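Local atomic coordinates of transcriptional regulator (Streptococcus thermophilus LMD-9, PDB entry 5JUF), a protein that probably activates transcription of competence genes as an RNPP-family regulator, responding to the peptide signal of the ComRS cell-to-cell communication system. Residues 1-6 and 68-73; 245-250 and 276-281; 249-254 and 269-274. One frame throughout, in Å; residues are numbered along the deposited sequence.

Interaction 1: residues 1-6 and 68-73; sequences MNLKDS and DQDNIT
A single side-chain hydrogen bond, Ser6 OG to Asp70 OD2 at 2.9 Å, ties the opening turn of helix 3-17 to the loop between helix 63-67 and helix 76-86. The serine hydroxyl is the donor. It stands anti to its own backbone N (chi1 178°), which points it across to the carboxylate, where it meets the syn lone pair of OD2. That same OD2 forms a salt bridge with Arg10 NH2, one turn further along the helix, so a serine and an arginine hold one carboxylate oxygen between them.

Beside this polar link lies Leu3, whose two methyls divide the work. Leu3 CD1 rests on Asp70 CB at 3.5 Å, packing against the aliphatic part of the acid, while Leu3 CD2 reaches on to the carbonyl O of Asn71, also at 3.5 Å, and more loosely to Ile72 CG2 at 4.3 Å. Ile72 in turn leans on Leu49 and Leu52 of helix 49-59, which carries the contact into the helix-turn-helix region.

Both partners are shaped locally. Asn2 is the N-cap of the helix and forms a capping box with Asp5: Asp5 N donates to Asn2 OD1 at 2.9 Å, nearly straight at 161°, and Asn2 N returns a bond to Asp5 OD2 at 3.1 Å, arriving from above the carboxylate plane. In the loop, Asn71 OD1 accepts from both Thr73 N and Thr73 OG1, making an Asx turn that includes Asn71 and Ile72, both touched by Leu3.

The contact is therefore a small surface clasp that joins the Ser6 bond to the packing of a leucine on the methylene of Asp70 and the carbonyl of Asn71. With Arg10 and Ser6 both gripping it, the Asp70 carboxylate is likely to stay ionised and to have little rotational freedom.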
loop_
_atom_site.group_PDB
_atom_site.type_symbol
_atom_site.label_atom_id
_atom_site.label_comp_id
_atom_site.label_asym_id
_atom_site.label_seq_id
_atom_site.Cartn_x
_atom_site.Cartn_y
_atom_site.Cartn_z
ATOM N N MET A 1 27.480 -15.131 8.594
ATOM C CA MET A 1 26.694 -15.649 7.482
ATOM C C MET A 1 25.316 -16.048 7.981
ATOM O O MET A 1 25.193 -16.743 8.981
ATOM C CB MET A 1 27.395 -16.844 6.830
ATOM C CG MET A 1 26.719 -17.369 5.566
ATOM S SD MET A 1 27.786 -18.528 4.687
ATOM C CE MET A 1 26.903 -18.761 3.148
ATOM N N ASN A 2 24.277 -15.607 7.291
ATOM C CA ASN A 2 22.912 -15.925 7.681
ATOM C C ASN A 2 22.181 -16.594 6.508
ATOM O O ASN A 2 22.785 -16.981 5.497
ATOM C CB ASN A 2 22.195 -14.662 8.176
ATOM C CG ASN A 2 22.189 -13.532 7.142
ATOM O OD1 ASN A 2 22.177 -13.772 5.932
ATOM N ND2 ASN A 2 22.189 -12.288 7.625
ATOM N N LEU A 3 20.863 -16.724 6.662
ATOM C CA LEU A 3 20.035 -17.323 5.620
ATOM C C LEU A 3 20.155 -16.556 4.307
ATOM O O LEU A 3 20.297 -17.157 3.234
ATOM C CB LEU A 3 18.583 -17.360 6.097
ATOM C CG LEU A 3 17.505 -17.957 5.205
ATOM C CD1 LEU A 3 17.836 -19.393 4.918
ATOM C CD2 LEU A 3 16.153 -17.840 5.899
ATOM N N LYS A 4 20.097 -15.224 4.377
ATOM C CA LYS A 4 20.166 -14.408 3.170
ATOM C C LYS A 4 21.483 -14.636 2.426
ATOM O O LYS A 4 21.486 -14.814 1.203
ATOM C CB LYS A 4 19.959 -12.933 3.549
ATOM C CG LYS A 4 18.538 -12.654 4.062
ATOM C CD LYS A 4 18.319 -11.245 4.613
ATOM C CE LYS A 4 16.880 -11.093 5.168
ATOM N NZ LYS A 4 16.702 -9.853 6.019
ATOM N N ASP A 5 22.604 -14.687 3.161
ATOM C CA ASP A 5 23.909 -14.918 2.540
ATOM C C ASP A 5 23.983 -16.283 1.859
ATOM O O ASP A 5 24.582 -16.418 0.789
ATOM C CB ASP A 5 25.028 -14.833 3.585
ATOM C CG ASP A 5 25.130 -13.473 4.250
ATOM O OD1 ASP A 5 24.826 -12.454 3.608
ATOM O OD2 ASP A 5 25.542 -13.431 5.427
ATOM N N SER A 6 23.432 -17.320 2.497
ATOM C CA SER A 6 23.604 -18.683 1.996
ATOM C C SER A 6 22.855 -18.882 0.683
ATOM O O SER A 6 23.410 -19.393 -0.300
ATOM C CB SER A 6 23.123 -19.678 3.059
ATOM O OG SER A 6 23.225 -21.011 2.600
ATOM N N ASP A 68 18.699 -26.010 -0.610
ATOM C CA ASP A 68 19.412 -27.060 0.105
ATOM C C ASP A 68 18.689 -27.321 1.419
ATOM O O ASP A 68 17.506 -27.675 1.415
ATOM C CB ASP A 68 20.876 -26.674 0.336
ATOM C CG ASP A 68 21.772 -27.880 0.592
ATOM O OD1 ASP A 68 21.255 -28.969 0.946
ATOM O OD2 ASP A 68 23.003 -27.729 0.432
ATOM N N GLN A 69 19.371 -27.111 2.544
ATOM C CA GLN A 69 18.769 -27.291 3.861
ATOM C C GLN A 69 18.249 -25.993 4.459
ATOM O O GLN A 69 17.807 -25.995 5.610
ATOM C CB GLN A 69 19.774 -27.932 4.824
ATOM C CG GLN A 69 20.182 -29.343 4.434
ATOM C CD GLN A 69 18.998 -30.289 4.348
ATOM O OE1 GLN A 69 18.473 -30.546 3.264
ATOM N NE2 GLN A 69 18.569 -30.809 5.493
ATOM N N ASP A 70 18.300 -24.893 3.718
ATOM C CA ASP A 70 17.768 -23.632 4.210
ATOM C C ASP A 70 16.244 -23.647 4.182
ATOM O O ASP A 70 15.618 -24.236 3.297
ATOM C CB ASP A 70 18.297 -22.461 3.379
ATOM C CG ASP A 70 19.801 -22.282 3.508
ATOM O OD1 ASP A 70 20.352 -22.590 4.588
ATOM O OD2 ASP A 70 20.435 -21.844 2.524
ATOM N N ASN A 71 15.652 -22.981 5.166
ATOM C CA ASN A 71 14.205 -22.942 5.356
ATOM C C ASN A 71 13.765 -21.483 5.320
ATOM O O ASN A 71 14.097 -20.713 6.226
ATOM C CB ASN A 71 13.827 -23.604 6.682
ATOM C CG ASN A 71 12.340 -23.851 6.814
ATOM O OD1 ASN A 71 11.528 -23.171 6.190
ATOM N ND2 ASN A 71 11.974 -24.836 7.630
ATOM N N ILE A 72 13.028 -21.099 4.282
ATOM C CA ILE A 72 12.517 -19.743 4.174
ATOM C C ILE A 72 11.054 -19.651 4.617
ATOM O O ILE A 72 10.383 -18.672 4.301
ATOM C CB ILE A 72 12.692 -19.172 2.757
ATOM C CG1 ILE A 72 11.801 -19.908 1.754
ATOM C CG2 ILE A 72 14.138 -19.224 2.334
ATOM C CD1 ILE A 72 11.710 -19.209 0.409
ATOM N N THR A 73 10.544 -20.655 5.334
ATOM C CA THR A 73 9.159 -20.595 5.795
ATOM C C THR A 73 8.956 -19.372 6.679
ATOM O O THR A 73 9.689 -19.172 7.654
ATOM C CB THR A 73 8.781 -21.865 6.563
ATOM O OG1 THR A 73 8.769 -22.980 5.663
ATOM C CG2 THR A 73 7.405 -21.713 7.194
#

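Interaction 2: residues 245-250 and 276-281; sequences YKPSVF and VFASVL
Helices 246-250 and 276-280 run almost antiparallel, at 168° with their axes 9.5 Å apart at closest approach, and Pro247 faces Phe277 where the backbones come nearest, 6.2 Å from CA to CA. The Phe277 ring bridges this gap. With CG anti to its backbone N (chi1 -159°), the ring is thrown across to the start of the other helix, where three residues receive it.

Lys246 supplies hydrocarbon rather than charge. Its CB sits over one face of the ring in a CH-pi contact, 18° from the ring normal and offset toward the rim, and the extended chain then brings Lys246 CD to within 3.6 Å of Phe277 CE2. Pro247 meets the ring with its CG, 3.6 Å from Phe277 CD1, and the same CG looks on to Ala278 CB at 4.4 Å. Phe250 adds a looser touch: Phe277 CD2 meets the edge of the Phe250 ring, near its plane, 4.3 Å from Phe250 CE2.

Pro247 also touches Leu286 and Ile290 of helix 284-296, while Lys246 touches Leu234 of helix 226-240. Ser248 OG donates to Tyr245 O. Antiparallel neighbours joined by such apolar seams, with a further helix laid against them, are the building pattern of tetratricopeptide folds, the family to which this region belongs.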
loop_
_atom_site.group_PDB
_atom_site.type_symbol
_atom_site.label_atom_id
_atom_site.label_comp_id
_atom_site.label_asym_id
_atom_site.label_seq_id
_atom_site.Cartn_x
_atom_site.Cartn_y
_atom_site.Cartn_z
ATOM N N TYR A 245 -15.891 4.668 9.021
ATOM C CA TYR A 245 -15.338 5.411 7.892
ATOM C C TYR A 245 -16.412 5.940 6.959
ATOM O O TYR A 245 -16.094 6.695 6.034
ATOM C CB TYR A 245 -14.370 4.530 7.097
ATOM C CG TYR A 245 -13.117 4.168 7.873
ATOM C CD1 TYR A 245 -12.747 4.891 9.008
ATOM C CD2 TYR A 245 -12.308 3.102 7.480
ATOM C CE1 TYR A 245 -11.611 4.567 9.730
ATOM C CE2 TYR A 245 -11.167 2.770 8.196
ATOM C CZ TYR A 245 -10.825 3.508 9.323
ATOM O OH TYR A 245 -9.692 3.195 10.046
ATOM N N LYS A 246 -17.664 5.558 7.172
ATOM C CA LYS A 246 -18.712 6.006 6.264
ATOM C C LYS A 246 -18.927 7.510 6.300
ATOM O O LYS A 246 -19.133 8.093 5.220
ATOM C CB LYS A 246 -20.018 5.260 6.557
ATOM C CG LYS A 246 -21.039 5.335 5.436
ATOM C CD LYS A 246 -22.080 4.221 5.569
ATOM C CE LYS A 246 -22.958 4.107 4.319
ATOM N NZ LYS A 246 -24.267 3.425 4.644
ATOM N N PRO A 247 -18.922 8.195 7.456
ATOM C CA PRO A 247 -19.090 9.657 7.401
ATOM C C PRO A 247 -18.072 10.328 6.496
ATOM O O PRO A 247 -18.441 11.263 5.779
ATOM C CB PRO A 247 -18.951 10.086 8.873
ATOM C CG PRO A 247 -19.444 8.906 9.656
ATOM C CD PRO A 247 -18.897 7.714 8.859
ATOM N N SER A 248 -16.817 9.849 6.468
ATOM C CA SER A 248 -15.805 10.481 5.621
ATOM C C SER A 248 -16.158 10.350 4.144
ATOM O O SER A 248 -15.804 11.222 3.345
ATOM C CB SER A 248 -14.409 9.897 5.904
ATOM O OG SER A 248 -14.267 8.565 5.415
ATOM N N VAL A 249 -16.886 9.299 3.771
ATOM C CA VAL A 249 -17.297 9.142 2.383
ATOM C C VAL A 249 -18.431 10.095 2.044
ATOM O O VAL A 249 -18.455 10.676 0.955
ATOM C CB VAL A 249 -17.673 7.679 2.105
ATOM C CG1 VAL A 249 -18.083 7.497 0.637
ATOM C CG2 VAL A 249 -16.494 6.767 2.447
ATOM N N PHE A 250 -19.394 10.259 2.954
ATOM C CA PHE A 250 -20.425 11.273 2.758
ATOM C C PHE A 250 -19.806 12.659 2.615
ATOM O O PHE A 250 -20.283 13.486 1.828
ATOM C CB PHE A 250 -21.425 11.248 3.918
ATOM C CG PHE A 250 -22.422 10.126 3.841
ATOM C CD1 PHE A 250 -22.996 9.770 2.631
ATOM C CD2 PHE A 250 -22.791 9.430 4.986
ATOM C CE1 PHE A 250 -23.913 8.739 2.561
ATOM C CE2 PHE A 250 -23.709 8.398 4.926
ATOM C CZ PHE A 250 -24.275 8.053 3.713
ATOM N N VAL A 276 -25.011 13.198 11.026
ATOM C CA VAL A 276 -25.973 12.321 11.692
ATOM C C VAL A 276 -25.361 10.946 11.926
ATOM O O VAL A 276 -25.499 10.366 13.009
ATOM C CB VAL A 276 -27.281 12.233 10.885
ATOM C CG1 VAL A 276 -28.140 11.096 11.402
ATOM C CG2 VAL A 276 -28.056 13.553 10.972
ATOM N N PHE A 277 -24.647 10.420 10.930
ATOM C CA PHE A 277 -24.023 9.105 11.073
ATOM C C PHE A 277 -22.994 9.110 12.201
ATOM O O PHE A 277 -23.006 8.226 13.068
ATOM C CB PHE A 277 -23.379 8.676 9.746
ATOM C CG PHE A 277 -23.157 7.178 9.619
ATOM C CD1 PHE A 277 -22.134 6.539 10.319
ATOM C CD2 PHE A 277 -23.953 6.412 8.769
ATOM C CE1 PHE A 277 -21.920 5.159 10.187
ATOM C CE2 PHE A 277 -23.758 5.030 8.647
ATOM C CZ PHE A 277 -22.740 4.405 9.352
ATOM N N ALA A 278 -22.096 10.105 12.209
ATOM C CA ALA A 278 -21.146 10.238 13.314
ATOM C C ALA A 278 -21.870 10.325 14.653
ATOM O O ALA A 278 -21.442 9.718 15.644
ATOM C CB ALA A 278 -20.255 11.472 13.113
ATOM N N SER A 279 -22.978 11.066 14.694
ATOM C CA SER A 279 -23.715 11.246 15.939
ATOM C C SER A 279 -24.378 9.949 16.383
ATOM O O SER A 279 -24.405 9.631 17.579
ATOM C CB SER A 279 -24.756 12.348 15.763
ATOM O OG SER A 279 -25.575 12.456 16.907
ATOM N N VAL A 280 -24.931 9.194 15.436
ATOM C CA VAL A 280 -25.540 7.916 15.784
ATOM C C VAL A 280 -24.476 6.913 16.229
ATOM O O VAL A 280 -24.725 6.096 17.121
ATOM C CB VAL A 280 -26.384 7.414 14.598
ATOM C CG1 VAL A 280 -26.872 6.025 14.832
ATOM C CG2 VAL A 280 -27.568 8.330 14.386
ATOM N N LEU A 281 -23.268 6.977 15.660
ATOM C CA LEU A 281 -22.141 6.196 16.172
ATOM C C LEU A 281 -21.635 6.680 17.530
ATOM O O LEU A 281 -20.796 6.000 18.132
ATOM C CB LEU A 281 -20.969 6.232 15.204
ATOM C CG LEU A 281 -21.120 5.651 13.799
ATOM C CD1 LEU A 281 -19.828 5.881 13.041
ATOM C CD2 LEU A 281 -21.459 4.173 13.855
#

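Interaction 3: residues 249-254 and 269-274; sequences VFVLKA and ENYDKA
Asn270 is turned with CG anti to its carbonyl carbon (chi1 -81°), which lays its amide across the base of Lys253; the lysine's own first torsion, with CG anti to the backbone N, sets that CG against the amide. The two chains cross at a slant, and the lysine bends only beyond this point, on the way to NZ. Lys253 CG comes within 3.3 Å of Asn270 OD1, a close touch of methylene and oxygen. Farther out, the two polar ends meet through one water, which accepts from Lys253 NZ at 2.8 Å and from Asn270 ND2 at 3.1 Å. The amide nitrogen is also bonded to Glu266 O one turn back, so both its partners help fix the flip of the amide, while Glu257 gives Lys253 NZ only a long, weak ion pair.

Next to this polar rim the helices close tightly. Ala254 CB touches both Asn270 CB and Tyr271 CD2, the latter at 3.7 Å. One turn away along the seam Ala274 plays the matching part, its CB touching Phe250 CB and Val251 CG2, both at 3.7 Å.

Helices 249-254 and 269-274 run antiparallel at 172° with axes 7.8 Å apart, an antiparallel helix pair of the kind that builds tetratricopeptide folds, and the small alanine side chains are consistent with so close an approach.

The outer flank belongs to Lys273, whose CB lies over one face of the Phe250 ring in a CH-pi contact, 13° from the ring normal, before its extended chain leads away. On the other flank Val251 CG1 lies against Tyr271 CE1, and Ile290 of helix 284-296 touches both residues as well as Ala274. The phenol ring carries the seam on toward the C-terminal end of the chain, where Tyr271 OH is hydrogen-bonded to Asp297 OD2.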
loop_
_atom_site.group_PDB
_atom_site.type_symbol
_atom_site.label_atom_id
_atom_site.label_comp_id
_atom_site.label_asym_id
_atom_site.label_seq_id
_atom_site.Cartn_x
_atom_site.Cartn_y
_atom_site.Cartn_z
ATOM N N VAL A 249 -16.886 9.299 3.771
ATOM C CA VAL A 249 -17.297 9.142 2.383
ATOM C C VAL A 249 -18.431 10.095 2.044
ATOM O O VAL A 249 -18.455 10.676 0.955
ATOM C CB VAL A 249 -17.673 7.679 2.105
ATOM C CG1 VAL A 249 -18.083 7.497 0.637
ATOM C CG2 VAL A 249 -16.494 6.767 2.447
ATOM N N PHE A 250 -19.394 10.259 2.954
ATOM C CA PHE A 250 -20.425 11.273 2.758
ATOM C C PHE A 250 -19.806 12.659 2.615
ATOM O O PHE A 250 -20.283 13.486 1.828
ATOM C CB PHE A 250 -21.425 11.248 3.918
ATOM C CG PHE A 250 -22.422 10.126 3.841
ATOM C CD1 PHE A 250 -22.996 9.770 2.631
ATOM C CD2 PHE A 250 -22.791 9.430 4.986
ATOM C CE1 PHE A 250 -23.913 8.739 2.561
ATOM C CE2 PHE A 250 -23.709 8.398 4.926
ATOM C CZ PHE A 250 -24.275 8.053 3.713
ATOM N N VAL A 251 -18.745 12.937 3.379
ATOM C CA VAL A 251 -18.036 14.203 3.207
ATOM C C VAL A 251 -17.395 14.281 1.820
ATOM O O VAL A 251 -17.341 15.358 1.218
ATOM C CB VAL A 251 -17.007 14.396 4.338
ATOM C CG1 VAL A 251 -16.139 15.624 4.082
ATOM C CG2 VAL A 251 -17.728 14.530 5.703
ATOM N N LEU A 252 -16.920 13.155 1.271
ATOM C CA LEU A 252 -16.399 13.194 -0.098
ATOM C C LEU A 252 -17.490 13.564 -1.094
ATOM O O LEU A 252 -17.255 14.343 -2.022
ATOM C CB LEU A 252 -15.780 11.854 -0.491
ATOM C CG LEU A 252 -14.477 11.456 0.199
ATOM C CD1 LEU A 252 -14.021 10.080 -0.304
ATOM C CD2 LEU A 252 -13.384 12.506 0.007
ATOM N N LYS A 253 -18.688 12.999 -0.931
ATOM C CA LYS A 253 -19.769 13.349 -1.843
ATOM C C LYS A 253 -20.132 14.821 -1.717
ATOM O O LYS A 253 -20.479 15.464 -2.716
ATOM C CB LYS A 253 -20.984 12.457 -1.580
ATOM C CG LYS A 253 -22.125 12.666 -2.569
ATOM C CD LYS A 253 -21.712 12.275 -3.987
ATOM C CE LYS A 253 -22.809 12.607 -5.001
ATOM N NZ LYS A 253 -24.080 11.882 -4.726
ATOM N N ALA A 254 -20.040 15.376 -0.508
ATOM C CA ALA A 254 -20.300 16.799 -0.317
ATOM C C ALA A 254 -19.286 17.648 -1.073
ATOM O O ALA A 254 -19.657 18.602 -1.760
ATOM C CB ALA A 254 -20.284 17.143 1.175
ATOM N N GLU A 269 -26.523 18.765 2.379
ATOM C CA GLU A 269 -27.243 17.542 2.715
ATOM C C GLU A 269 -26.291 16.371 2.943
ATOM O O GLU A 269 -26.513 15.552 3.843
ATOM C CB GLU A 269 -28.244 17.214 1.609
ATOM C CG GLU A 269 -29.072 15.968 1.856
ATOM C CD GLU A 269 -29.869 16.036 3.150
ATOM O OE1 GLU A 269 -30.131 14.967 3.742
ATOM O OE2 GLU A 269 -30.234 17.152 3.580
ATOM N N ASN A 270 -25.234 16.263 2.131
ATOM C CA ASN A 270 -24.259 15.195 2.350
ATOM C C ASN A 270 -23.455 15.420 3.629
ATOM O O ASN A 270 -23.159 14.463 4.350
ATOM C CB ASN A 270 -23.329 15.060 1.145
ATOM C CG ASN A 270 -23.964 14.271 0.019
ATOM O OD1 ASN A 270 -24.068 13.046 0.092
ATOM N ND2 ASN A 270 -24.409 14.967 -1.021
ATOM N N TYR A 271 -23.101 16.673 3.937
ATOM C CA TYR A 271 -22.507 16.955 5.242
ATOM C C TYR A 271 -23.446 16.534 6.373
ATOM O O TYR A 271 -23.014 15.928 7.360
ATOM C CB TYR A 271 -22.157 18.439 5.367
ATOM C CG TYR A 271 -20.697 18.773 5.072
ATOM C CD1 TYR A 271 -19.678 18.312 5.899
ATOM C CD2 TYR A 271 -20.348 19.571 3.980
ATOM C CE1 TYR A 271 -18.346 18.616 5.645
ATOM C CE2 TYR A 271 -19.013 19.876 3.714
ATOM C CZ TYR A 271 -18.020 19.399 4.552
ATOM O OH TYR A 271 -16.692 19.701 4.299
ATOM N N ASP A 272 -24.741 16.826 6.237
ATOM C CA ASP A 272 -25.691 16.448 7.284
ATOM C C ASP A 272 -25.780 14.931 7.447
ATOM O O ASP A 272 -25.896 14.429 8.571
ATOM C CB ASP A 272 -27.071 17.035 6.991
ATOM C CG ASP A 272 -27.122 18.530 7.185
ATOM O OD1 ASP A 272 -26.195 19.081 7.810
ATOM O OD2 ASP A 272 -28.102 19.157 6.717
ATOM N N LYS A 273 -25.728 14.178 6.345
ATOM C CA LYS A 273 -25.718 12.723 6.471
ATOM C C LYS A 273 -24.484 12.248 7.232
ATOM O O LYS A 273 -24.576 11.365 8.089
ATOM C CB LYS A 273 -25.790 12.061 5.092
ATOM C CG LYS A 273 -27.128 12.230 4.376
ATOM C CD LYS A 273 -27.080 11.585 2.993
ATOM C CE LYS A 273 -28.362 11.839 2.206
ATOM N NZ LYS A 273 -28.305 11.218 0.847
ATOM N N ALA A 274 -23.319 12.829 6.936
ATOM C CA ALA A 274 -22.106 12.460 7.657
ATOM C C ALA A 274 -22.229 12.773 9.141
ATOM O O ALA A 274 -21.841 11.960 9.990
ATOM C CB ALA A 274 -20.893 13.181 7.061
HETATM O O HOH W 1 -25.701 13.843 -3.577
#

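How the interactions relate
From the N terminus, interaction 1 comes first: it closes a loop of 61 largely helical residues by bringing the chain start back against the loop that leads into helix 76-86. Interactions 2 and 3 follow in series, on the opposite side of the chain's centre, with the centre of interaction 1 about 50 Å from that of interaction 2. They nest: interaction 3 closes the 14 residues between 254 and 269, and interaction 2 encloses it, with 25 residues between its segments. Sharing Val249 and Phe250, they form one continuous interface between helix 246-260 and helix 264-280, in the tetratricopeptide region, whereas interaction 1 belongs at the helix-turn-helix end, which probably binds DNA.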